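Local coordinates for protein porphyranase B (PDB 3JUU) that hydrolyses the (1->4) linkages between beta-D-galactopyranose and alpha-L-galactopyranose-6-sulfate in the red-algal polysaccharide porphyran, at residues Asn71-Ile76 and Thr264-Trp269; Gly97-Arg102 and Leu238-Glu243; Met33-Glu38 and Lys45-Ser50. All blocks are in the same frame, centred on the assembly; numbering follows the deposited sequence.

In the fold
The three contacts lie on adjoining parts of the GH16 beta-sandwich, their centres about 10 to 12 Å apart. Interactions 1 and 2 face each other through side chains, I76 CG2 lying 3.4 Å from V242 CG2 and the Y267 ring packing on M240. Interaction 3 joins interaction 2 by backbone: Q48 N is 2.7 Å from G100 O, a probable hydrogen bond that adds strand 47-48 to strand 90-101. F37 also packs on S73 and L74, linking interaction 3 with interaction 1. Interaction 2 leads directly to E243, probably a substrate-binding residue, whose side chain is about 8 Å from that of Y267. Interaction 3 is remote from the catalytic residues.

Interaction 1: Asn71-Ile76 and Thr264-Trp269; sequences NGSLQI and TTTYNW. With SO4 (sulfate ion), chain D.
L74 N donates to Y267 O at 2.8 Å with an N-H...O angle of 159°, and Y267 N returns a bond to L74 O, which defines an antiparallel hydrogen-bonded pair. I76 and T265 form a second such pair. Its I76 N to T265 O bond, 2.9 Å long, is the straighter at 175°. Q75 and T266, between them, are the non-hydrogen-bonded pair. This register joins strand 73-87 to strand 264-276 in the jelly-roll sandwich of family GH16.

Alternation puts L74, I76, T265 and Y267 on one face. L74 runs beside Y267 and points the same way, its CD2 branch 3.7 Å from Y267 CD2; CG anti to the backbone N (chi1 168°) starts the leucine in that direction. I76 comes across the tyrosine at a slant and brings CD1 to 3.7 Å from Y267 CE2. M240 of strand 237-242 touches both L74 and Y267.

On the face of Q75 and T266 a water bridges the strands: Q75 NE2 donates to it at 2.7 Å, and it is hydrogen-bonded to T266 OG1. Q75 OE1 is bound by S68, and the aliphatic root of Q75 rests on T264, with Q75 CB 3.5 Å from T264 CG2. At the corner the chain turns at N268, G72 O and N268 O, both acceptors, lie 3.1 Å apart without a bond. Just beyond, W269 NE1 donates a hydrogen bond to O4 of a sulfate ion at 3.1 Å, a site shared with H13 and R271 and probably filled from the crystallisation liquor.

The Y267 hydroxyl bonds to T124 O and T265 OG1 to S123 and N117, so these buried polar atoms are satisfied from outside the pair, while the water couples the Q75 amide to the T266 hydroxyl.

Interaction 2: Gly97-Arg102 and Leu238-Glu243; sequences GYVGSR and LRMVVE
Y98 OH sits over the centre of the R239 guanidinium, 3.1 Å above its plane, with the phenol ring and guanidinium planes 49° apart. The donor angles are poor, so this is a contact of the hydroxyl with the flat face of the group and not a hydrogen bond. Within its own plane the guanidinium does bond: R239 NH1 donates to L238 O at 2.9 Å. S101 N reaches L238 O at 3.0 Å from the opposite face of that carbonyl, which therefore takes two donors, both well out of its plane. A water further ties R239 NH1 to S101 O. A side chain at G100 would run into R239 NH1, which lies 3.7 Å from G100 CA.

These groups belong to an antiparallel pairing of strands 90-101 and 237-242, 171° between their directions, in the GH16 sandwich. G97 with V242 and V99 with M240 are the hydrogen-bonded pairs. On the face that V99 shares with M240 and V242, V99 CG1 meets M240 CE at 3.6 Å, the methionine chain folding back (chi3 77°) to set CE there. S101 OG accepts from L238 N at 2.8 Å and is also hydrogen-bonded to N103 O.

Farther out, E130 forms a salt bridge with R239 NH2, and R239 NE does so with a bound MES buffer molecule. An alanine in place of R239 would probably leave E130 without its charged mate and L238 O short of one donor. Past V242 the chain delivers E243, probably a substrate-binding residue, whose carboxylate is held by R57 and S122.

Interaction 3: Met33-Glu38 and Lys45-Ser50; sequences MSDEFE and KKWQIS
The D35 carboxylate and the W47 indole lie nearly coplanar, their planes 17° apart, as the two side chains pass in opposite directions. W47 NE1 donates to D35 OD2 at 2.8 Å; the oxygen lies in the ring plane and uses its anti lone pair, the one away from OD1. Chi1 of D35, at -151° roughly anti to the backbone N, sets CG beside the carbonyl carbon. D35 OD1, met from above the carboxylate plane, accepts from F37 N at 2.8 Å in an Asx turn.

The F37 ring has D35 CB over one face, toward the rim, and brings CE1 to 3.7 Å from W47 NE1, a slanted contact with the ring planes 35° apart. K46 CG lies above one indole face, displaced toward its rim. The K46 chain turns at CE, and NZ donates a hydrogen bond to S34 O at 2.8 Å, nearly along the C=O axis. A water bridges K46 NZ and D35 OD2.

This joins the loop 33-38, which follows strand 26-29, to K46 and the start of strand 47-48; D35 is also hydrogen-bonded through its backbone to V270, and W47 packs on V99, L238 and M240.

With K46 NZ 4.4 Å from D35 OD2, beyond a salt bridge, and donors supplied by indole, backbone and water, the aspartate is likely to remain anionic and fixed in rotation.

Interaction 1: Asn71-Ile76 and Thr264-Trp269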
loop_
_atom_site.group_PDB
_atom_site.type_symbol
_atom_site.label_atom_id
_atom_site.label_comp_id
_atom_site.label_asym_id
_atom_site.label_seq_id
_atom_site.Cartn_x
_atom_site.Cartn_y
_atom_site.Cartn_z
ATOM N N ASN A 71 -5.564 19.548 -5.237
ATOM C CA ASN A 71 -5.261 19.420 -6.664
ATOM C C ASN A 71 -5.463 18.026 -7.279
ATOM O O ASN A 71 -4.661 17.601 -8.111
ATOM C CB ASN A 71 -3.855 19.926 -6.903
ATOM C CG ASN A 71 -3.742 21.381 -6.558
ATOM O OD1 ASN A 71 -4.747 22.111 -6.703
ATOM N ND2 ASN A 71 -2.578 21.805 -6.088
ATOM N N GLY A 72 -6.569 17.393 -6.927
ATOM C CA GLY A 72 -6.887 16.054 -7.477
ATOM C C GLY A 72 -5.863 14.994 -6.993
ATOM O O GLY A 72 -5.512 14.097 -7.739
ATOM N N SER A 73 -5.370 15.135 -5.772
ATOM C CA SER A 73 -4.477 14.092 -5.224
ATOM C C SER A 73 -4.783 13.876 -3.743
ATOM O O SER A 73 -5.298 14.808 -3.008
ATOM C CB SER A 73 -3.008 14.500 -5.429
ATOM O OG SER A 73 -2.675 15.545 -4.500
ATOM N N LEU A 74 -4.475 12.669 -3.277
ATOM C CA LEU A 74 -4.519 12.341 -1.855
ATOM C C LEU A 74 -3.146 12.625 -1.251
ATOM O O LEU A 74 -2.131 12.253 -1.886
ATOM C CB LEU A 74 -4.804 10.854 -1.725
ATOM C CG LEU A 74 -4.613 10.261 -0.337
ATOM C CD1 LEU A 74 -5.569 10.790 0.716
ATOM C CD2 LEU A 74 -4.792 8.679 -0.462
ATOM N N GLN A 75 -3.082 13.248 -0.059
ATOM C CA GLN A 75 -1.819 13.628 0.563
ATOM C C GLN A 75 -1.856 12.981 1.931
ATOM O O GLN A 75 -2.846 13.152 2.683
ATOM C CB GLN A 75 -1.696 15.157 0.702
ATOM C CG GLN A 75 -1.752 15.818 -0.715
ATOM C CD GLN A 75 -1.611 17.284 -0.625
ATOM O OE1 GLN A 75 -2.234 17.937 0.246
ATOM N NE2 GLN A 75 -0.724 17.824 -1.416
ATOM N N ILE A 76 -0.824 12.155 2.235
ATOM C CA ILE A 76 -0.675 11.600 3.598
ATOM C C ILE A 76 0.637 12.175 4.119
ATOM O O ILE A 76 1.721 11.900 3.592
ATOM C CB ILE A 76 -0.646 10.031 3.611
ATOM C CG1 ILE A 76 -1.861 9.469 2.830
ATOM C CG2 ILE A 76 -0.610 9.543 5.110
ATOM C CD1 ILE A 76 -1.914 7.875 2.943
ATOM N N THR A 264 5.244 14.495 2.694
ATOM C CA THR A 264 3.954 14.075 2.184
ATOM C C THR A 264 4.118 12.946 1.156
ATOM O O THR A 264 4.919 13.083 0.257
ATOM C CB THR A 264 3.193 15.235 1.542
ATOM O OG1 THR A 264 2.902 16.169 2.621
ATOM C CG2 THR A 264 1.829 14.766 0.820
ATOM N N THR A 265 3.345 11.879 1.330
ATOM C CA THR A 265 3.242 10.818 0.293
ATOM C C THR A 265 2.020 11.224 -0.512
ATOM O O THR A 265 0.983 11.467 0.070
ATOM C CB THR A 265 2.998 9.443 1.008
ATOM O OG1 THR A 265 4.160 9.149 1.801
ATOM C CG2 THR A 265 2.804 8.378 -0.128
ATOM N N THR A 266 2.157 11.362 -1.825
ATOM C CA THR A 266 1.042 11.871 -2.635
ATOM C C THR A 266 0.566 10.784 -3.616
ATOM O O THR A 266 1.415 10.217 -4.311
ATOM C CB THR A 266 1.535 13.088 -3.445
ATOM O OG1 THR A 266 2.085 14.105 -2.546
ATOM C CG2 THR A 266 0.379 13.666 -4.333
ATOM N N TYR A 267 -0.731 10.496 -3.626
ATOM C CA TYR A 267 -1.326 9.550 -4.579
ATOM C C TYR A 267 -2.186 10.388 -5.494
ATOM O O TYR A 267 -3.159 10.985 -5.009
ATOM C CB TYR A 267 -2.197 8.536 -3.860
ATOM C CG TYR A 267 -1.467 7.770 -2.748
ATOM C CD1 TYR A 267 -1.026 6.441 -2.965
ATOM C CD2 TYR A 267 -1.237 8.351 -1.490
ATOM C CE1 TYR A 267 -0.375 5.724 -1.910
ATOM C CE2 TYR A 267 -0.567 7.659 -0.468
ATOM C CZ TYR A 267 -0.140 6.361 -0.684
ATOM O OH TYR A 267 0.497 5.652 0.305
ATOM N N ASN A 268 -1.823 10.486 -6.781
ATOM C CA ASN A 268 -2.698 11.194 -7.750
ATOM C C ASN A 268 -4.027 10.479 -8.000
ATOM O O ASN A 268 -5.058 11.115 -8.236
ATOM C CB ASN A 268 -1.977 11.524 -9.068
ATOM C CG ASN A 268 -0.906 12.546 -8.902
ATOM O OD1 ASN A 268 -0.938 13.367 -7.963
ATOM N ND2 ASN A 268 0.066 12.545 -9.824
ATOM N N TRP A 269 -4.038 9.147 -7.873
ATOM C CA TRP A 269 -5.255 8.437 -8.066
ATOM C C TRP A 269 -5.045 7.002 -7.634
ATOM O O TRP A 269 -3.863 6.573 -7.543
ATOM C CB TRP A 269 -5.694 8.510 -9.543
ATOM C CG TRP A 269 -4.635 8.327 -10.592
ATOM C CD1 TRP A 269 -4.068 9.320 -11.379
ATOM C CD2 TRP A 269 -4.099 7.063 -11.113
ATOM N NE1 TRP A 269 -3.217 8.752 -12.306
ATOM C CE2 TRP A 269 -3.187 7.387 -12.135
ATOM C CE3 TRP A 269 -4.257 5.698 -10.742
ATOM C CZ2 TRP A 269 -2.420 6.393 -12.838
ATOM C CZ3 TRP A 269 -3.497 4.710 -11.445
ATOM C CH2 TRP A 269 -2.615 5.066 -12.474
HETATM S S SO4 D . -3.823 9.925 -15.828
HETATM O O1 SO4 D . -3.606 10.460 -17.168
HETATM O O2 SO4 D . -4.977 10.593 -15.212
HETATM O O3 SO4 D . -4.071 8.487 -15.963
HETATM O O4 SO4 D . -2.599 10.164 -15.030
HETATM O O HOH W 1 1.276 16.667 -2.862
#

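Interaction 2: Gly97-Arg102 and Leu238-Glu243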
loop_
_atom_site.group_PDB
_atom_site.type_symbol
_atom_site.label_atom_id
_atom_site.label_comp_id
_atom_site.label_asym_id
_atom_site.label_seq_id
_atom_site.Cartn_x
_atom_site.Cartn_y
_atom_site.Cartn_z
ATOM N N GLY A 97 -0.392 8.114 8.659
ATOM C CA GLY A 97 -1.777 8.153 8.262
ATOM C C GLY A 97 -2.141 6.829 7.622
ATOM O O GLY A 97 -1.261 6.057 7.144
ATOM N N TYR A 98 -3.453 6.589 7.606
ATOM C CA TYR A 98 -3.985 5.276 7.168
ATOM C C TYR A 98 -5.187 5.592 6.344
ATOM O O TYR A 98 -6.040 6.457 6.753
ATOM C CB TYR A 98 -4.337 4.441 8.396
ATOM C CG TYR A 98 -5.210 3.181 8.141
ATOM C CD1 TYR A 98 -4.667 1.926 8.228
ATOM C CD2 TYR A 98 -6.580 3.306 7.757
ATOM C CE1 TYR A 98 -5.440 0.775 8.020
ATOM C CE2 TYR A 98 -7.364 2.153 7.544
ATOM C CZ TYR A 98 -6.766 0.910 7.712
ATOM O OH TYR A 98 -7.469 -0.224 7.576
ATOM N N VAL A 99 -5.254 4.985 5.160
ATOM C CA VAL A 99 -6.468 5.120 4.360
ATOM C C VAL A 99 -6.796 3.694 3.874
ATOM O O VAL A 99 -5.952 3.105 3.176
ATOM C CB VAL A 99 -6.224 6.037 3.117
ATOM C CG1 VAL A 99 -7.596 6.214 2.318
ATOM C CG2 VAL A 99 -5.654 7.421 3.503
ATOM N N GLY A 100 -7.948 3.140 4.261
ATOM C CA GLY A 100 -8.355 1.814 3.838
ATOM C C GLY A 100 -9.697 1.828 3.103
ATOM O O GLY A 100 -10.623 2.616 3.446
ATOM N N SER A 101 -9.803 1.009 2.048
ATOM C CA SER A 101 -11.124 0.941 1.313
ATOM C C SER A 101 -12.170 0.278 2.172
ATOM O O SER A 101 -11.923 -0.773 2.781
ATOM C CB SER A 101 -10.978 0.249 -0.088
ATOM O OG SER A 101 -10.688 -1.150 0.057
ATOM N N ARG A 102 -13.353 0.888 2.284
ATOM C CA ARG A 102 -14.387 0.219 3.075
ATOM C C ARG A 102 -15.034 -0.912 2.224
ATOM O O ARG A 102 -15.638 -1.810 2.799
ATOM C CB ARG A 102 -15.471 1.228 3.453
ATOM C CG ARG A 102 -14.958 2.306 4.347
ATOM C CD ARG A 102 -16.163 3.220 4.768
ATOM N NE ARG A 102 -15.653 4.358 5.527
ATOM C CZ ARG A 102 -15.520 4.363 6.865
ATOM N NH1 ARG A 102 -15.798 3.279 7.603
ATOM N NH2 ARG A 102 -15.072 5.455 7.471
ATOM N N LEU A 238 -8.189 -2.317 -0.021
ATOM C CA LEU A 238 -7.042 -1.468 -0.323
ATOM C C LEU A 238 -6.511 -0.750 0.922
ATOM O O LEU A 238 -7.267 -0.493 1.924
ATOM C CB LEU A 238 -7.374 -0.421 -1.376
ATOM C CG LEU A 238 -7.533 -0.993 -2.799
ATOM C CD1 LEU A 238 -8.275 0.034 -3.685
ATOM C CD2 LEU A 238 -6.197 -1.367 -3.447
ATOM N N ARG A 239 -5.219 -0.479 0.867
ATOM C CA ARG A 239 -4.544 0.251 1.936
ATOM C C ARG A 239 -3.572 1.245 1.303
ATOM O O ARG A 239 -2.745 0.861 0.443
ATOM C CB ARG A 239 -3.683 -0.684 2.776
ATOM C CG ARG A 239 -4.480 -1.770 3.523
ATOM C CD ARG A 239 -5.147 -1.143 4.819
ATOM N NE ARG A 239 -5.913 -2.159 5.535
ATOM C CZ ARG A 239 -7.215 -2.403 5.369
ATOM N NH1 ARG A 239 -7.891 -1.815 4.428
ATOM N NH2 ARG A 239 -7.798 -3.290 6.183
ATOM N N MET A 240 -3.584 2.499 1.797
ATOM C CA MET A 240 -2.521 3.462 1.491
ATOM C C MET A 240 -2.086 3.988 2.883
ATOM O O MET A 240 -2.876 4.648 3.603
ATOM C CB MET A 240 -3.072 4.621 0.603
ATOM C CG MET A 240 -3.394 4.188 -0.877
ATOM S SD MET A 240 -5.170 3.575 -0.885
ATOM C CE MET A 240 -6.183 5.057 -0.831
ATOM N N VAL A 241 -0.849 3.684 3.271
ATOM C CA VAL A 241 -0.472 3.818 4.692
ATOM C C VAL A 241 0.906 4.408 4.754
ATOM O O VAL A 241 1.823 4.048 3.965
ATOM C CB VAL A 241 -0.537 2.439 5.436
ATOM C CG1 VAL A 241 0.145 2.505 6.857
ATOM C CG2 VAL A 241 -2.034 1.958 5.530
ATOM N N VAL A 242 1.096 5.260 5.755
ATOM C CA VAL A 242 2.399 5.901 5.980
ATOM C C VAL A 242 2.668 5.618 7.459
ATOM O O VAL A 242 1.899 6.065 8.331
ATOM C CB VAL A 242 2.291 7.454 5.721
ATOM C CG1 VAL A 242 3.587 8.173 6.288
ATOM C CG2 VAL A 242 2.133 7.732 4.199
ATOM N N GLU A 243 3.706 4.834 7.755
ATOM C CA GLU A 243 3.849 4.243 9.113
ATOM C C GLU A 243 5.319 4.329 9.541
ATOM O O GLU A 243 6.184 4.677 8.710
ATOM C CB GLU A 243 3.476 2.762 9.043
ATOM C CG GLU A 243 4.564 1.898 8.431
ATOM C CD GLU A 243 3.966 0.815 7.547
ATOM O OE1 GLU A 243 3.843 -0.329 8.053
ATOM O OE2 GLU A 243 3.645 1.103 6.371
HETATM O O HOH W 2 -10.737 -1.788 4.929
#

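Interaction 3: Met33-Glu38 and Lys45-Ser50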
loop_
_atom_site.group_PDB
_atom_site.type_symbol
_atom_site.label_atom_id
_atom_site.label_comp_id
_atom_site.label_asym_id
_atom_site.label_seq_id
_atom_site.Cartn_x
_atom_site.Cartn_y
_atom_site.Cartn_z
ATOM N N MET A 33 -13.948 1.242 -5.338
ATOM C CA MET A 33 -12.529 1.059 -4.934
ATOM C C MET A 33 -11.613 1.920 -5.769
ATOM O O MET A 33 -10.381 1.665 -5.848
ATOM C CB MET A 33 -12.126 -0.417 -5.035
ATOM C CG MET A 33 -12.928 -1.288 -4.094
ATOM S SD MET A 33 -12.458 -3.037 -4.176
ATOM C CE MET A 33 -10.889 -2.940 -3.265
ATOM N N SER A 34 -12.164 2.977 -6.368
ATOM C CA SER A 34 -11.386 3.827 -7.216
ATOM C C SER A 34 -11.668 5.302 -6.859
ATOM O O SER A 34 -12.770 5.616 -6.467
ATOM C CB SER A 34 -11.712 3.584 -8.707
ATOM O OG SER A 34 -11.496 2.192 -9.019
ATOM N N ASP A 35 -10.682 6.158 -6.992
ATOM C CA ASP A 35 -10.855 7.586 -6.621
ATOM C C ASP A 35 -9.769 8.392 -7.287
ATOM O O ASP A 35 -8.571 8.014 -7.272
ATOM C CB ASP A 35 -10.793 7.761 -5.088
ATOM C CG ASP A 35 -11.641 8.966 -4.583
ATOM O OD1 ASP A 35 -11.738 9.936 -5.342
ATOM O OD2 ASP A 35 -12.124 8.905 -3.425
ATOM N N GLU A 36 -10.181 9.508 -7.920
ATOM C CA GLU A 36 -9.239 10.470 -8.509
ATOM C C GLU A 36 -8.884 11.529 -7.454
ATOM O O GLU A 36 -7.934 12.275 -7.657
ATOM C CB GLU A 36 -9.886 11.166 -9.736
ATOM C CG GLU A 36 -10.182 10.233 -10.889
ATOM C CD GLU A 36 -8.905 9.560 -11.407
ATOM O OE1 GLU A 36 -7.922 10.262 -11.704
ATOM O OE2 GLU A 36 -8.897 8.317 -11.534
ATOM N N PHE A 37 -9.606 11.529 -6.336
ATOM C CA PHE A 37 -9.271 12.441 -5.183
ATOM C C PHE A 37 -9.410 13.917 -5.552
ATOM O O PHE A 37 -8.600 14.755 -5.098
ATOM C CB PHE A 37 -7.859 12.181 -4.616
ATOM C CG PHE A 37 -7.705 10.786 -4.137
ATOM C CD1 PHE A 37 -8.474 10.318 -3.076
ATOM C CD2 PHE A 37 -6.767 9.934 -4.754
ATOM C CE1 PHE A 37 -8.352 8.990 -2.629
ATOM C CE2 PHE A 37 -6.667 8.594 -4.289
ATOM C CZ PHE A 37 -7.435 8.146 -3.228
ATOM N N GLU A 38 -10.486 14.202 -6.303
ATOM C CA GLU A 38 -10.819 15.592 -6.681
ATOM C C GLU A 38 -11.576 16.160 -5.496
ATOM O O GLU A 38 -12.157 15.409 -4.721
ATOM C CB GLU A 38 -11.693 15.593 -7.963
ATOM C CG GLU A 38 -10.901 15.369 -9.245
ATOM C CD GLU A 38 -9.882 16.459 -9.545
ATOM O OE1 GLU A 38 -9.042 16.222 -10.424
ATOM O OE2 GLU A 38 -9.880 17.558 -8.942
ATOM N N LYS A 45 -17.221 7.857 2.862
ATOM C CA LYS A 45 -18.092 6.700 2.632
ATOM C C LYS A 45 -17.290 5.636 1.828
ATOM O O LYS A 45 -17.647 4.493 1.831
ATOM C CB LYS A 45 -19.347 7.060 1.808
ATOM C CG LYS A 45 -20.344 8.072 2.532
ATOM C CD LYS A 45 -21.381 7.392 3.460
ATOM C CE LYS A 45 -20.834 6.824 4.833
ATOM N NZ LYS A 45 -21.103 7.627 6.092
ATOM N N LYS A 46 -16.227 6.057 1.142
ATOM C CA LYS A 46 -15.439 5.113 0.314
ATOM C C LYS A 46 -14.217 4.644 1.100
ATOM O O LYS A 46 -13.778 3.461 1.000
ATOM C CB LYS A 46 -14.992 5.818 -0.931
ATOM C CG LYS A 46 -14.318 4.894 -1.982
ATOM C CD LYS A 46 -14.132 5.693 -3.329
ATOM C CE LYS A 46 -15.398 5.665 -4.177
ATOM N NZ LYS A 46 -15.188 6.500 -5.374
ATOM N N TRP A 47 -13.656 5.564 1.887
ATOM C CA TRP A 47 -12.379 5.350 2.559
ATOM C C TRP A 47 -12.516 5.498 4.054
ATOM O O TRP A 47 -13.292 6.396 4.519
ATOM C CB TRP A 47 -11.339 6.347 2.056
ATOM C CG TRP A 47 -11.168 6.330 0.563
ATOM C CD1 TRP A 47 -11.588 7.303 -0.325
ATOM C CD2 TRP A 47 -10.514 5.306 -0.231
ATOM N NE1 TRP A 47 -11.233 6.936 -1.634
ATOM C CE2 TRP A 47 -10.591 5.715 -1.603
ATOM C CE3 TRP A 47 -9.902 4.070 0.085
ATOM C CZ2 TRP A 47 -10.046 4.929 -2.704
ATOM C CZ3 TRP A 47 -9.345 3.276 -0.996
ATOM C CH2 TRP A 47 -9.438 3.713 -2.376
ATOM N N GLN A 48 -11.743 4.697 4.791
ATOM C CA GLN A 48 -11.704 4.748 6.283
ATOM C C GLN A 48 -10.370 5.350 6.621
ATOM O O GLN A 48 -9.309 4.819 6.252
ATOM C CB GLN A 48 -11.867 3.364 6.960
ATOM C CG GLN A 48 -11.863 3.393 8.473
ATOM C CD GLN A 48 -12.248 2.076 9.015
ATOM O OE1 GLN A 48 -11.804 1.008 8.507
ATOM N NE2 GLN A 48 -13.052 2.097 10.074
ATOM N N ILE A 49 -10.398 6.454 7.368
ATOM C CA ILE A 49 -9.130 7.074 7.818
ATOM C C ILE A 49 -9.021 7.157 9.360
ATOM O O ILE A 49 -7.988 7.623 9.856
ATOM C CB ILE A 49 -8.977 8.461 7.204
ATOM C CG1 ILE A 49 -10.049 9.480 7.739
ATOM C CG2 ILE A 49 -8.998 8.345 5.600
ATOM C CD1 ILE A 49 -9.782 10.975 7.274
ATOM N N SER A 50 -10.077 6.739 10.080
ATOM C CA SER A 50 -10.082 6.704 11.570
ATOM C C SER A 50 -11.052 5.620 11.908
ATOM O O SER A 50 -11.934 5.297 11.067
ATOM C CB SER A 50 -10.578 8.084 12.168
ATOM O OG SER A 50 -11.888 8.327 11.735
HETATM O O HOH W 3 -14.934 9.164 -4.016
#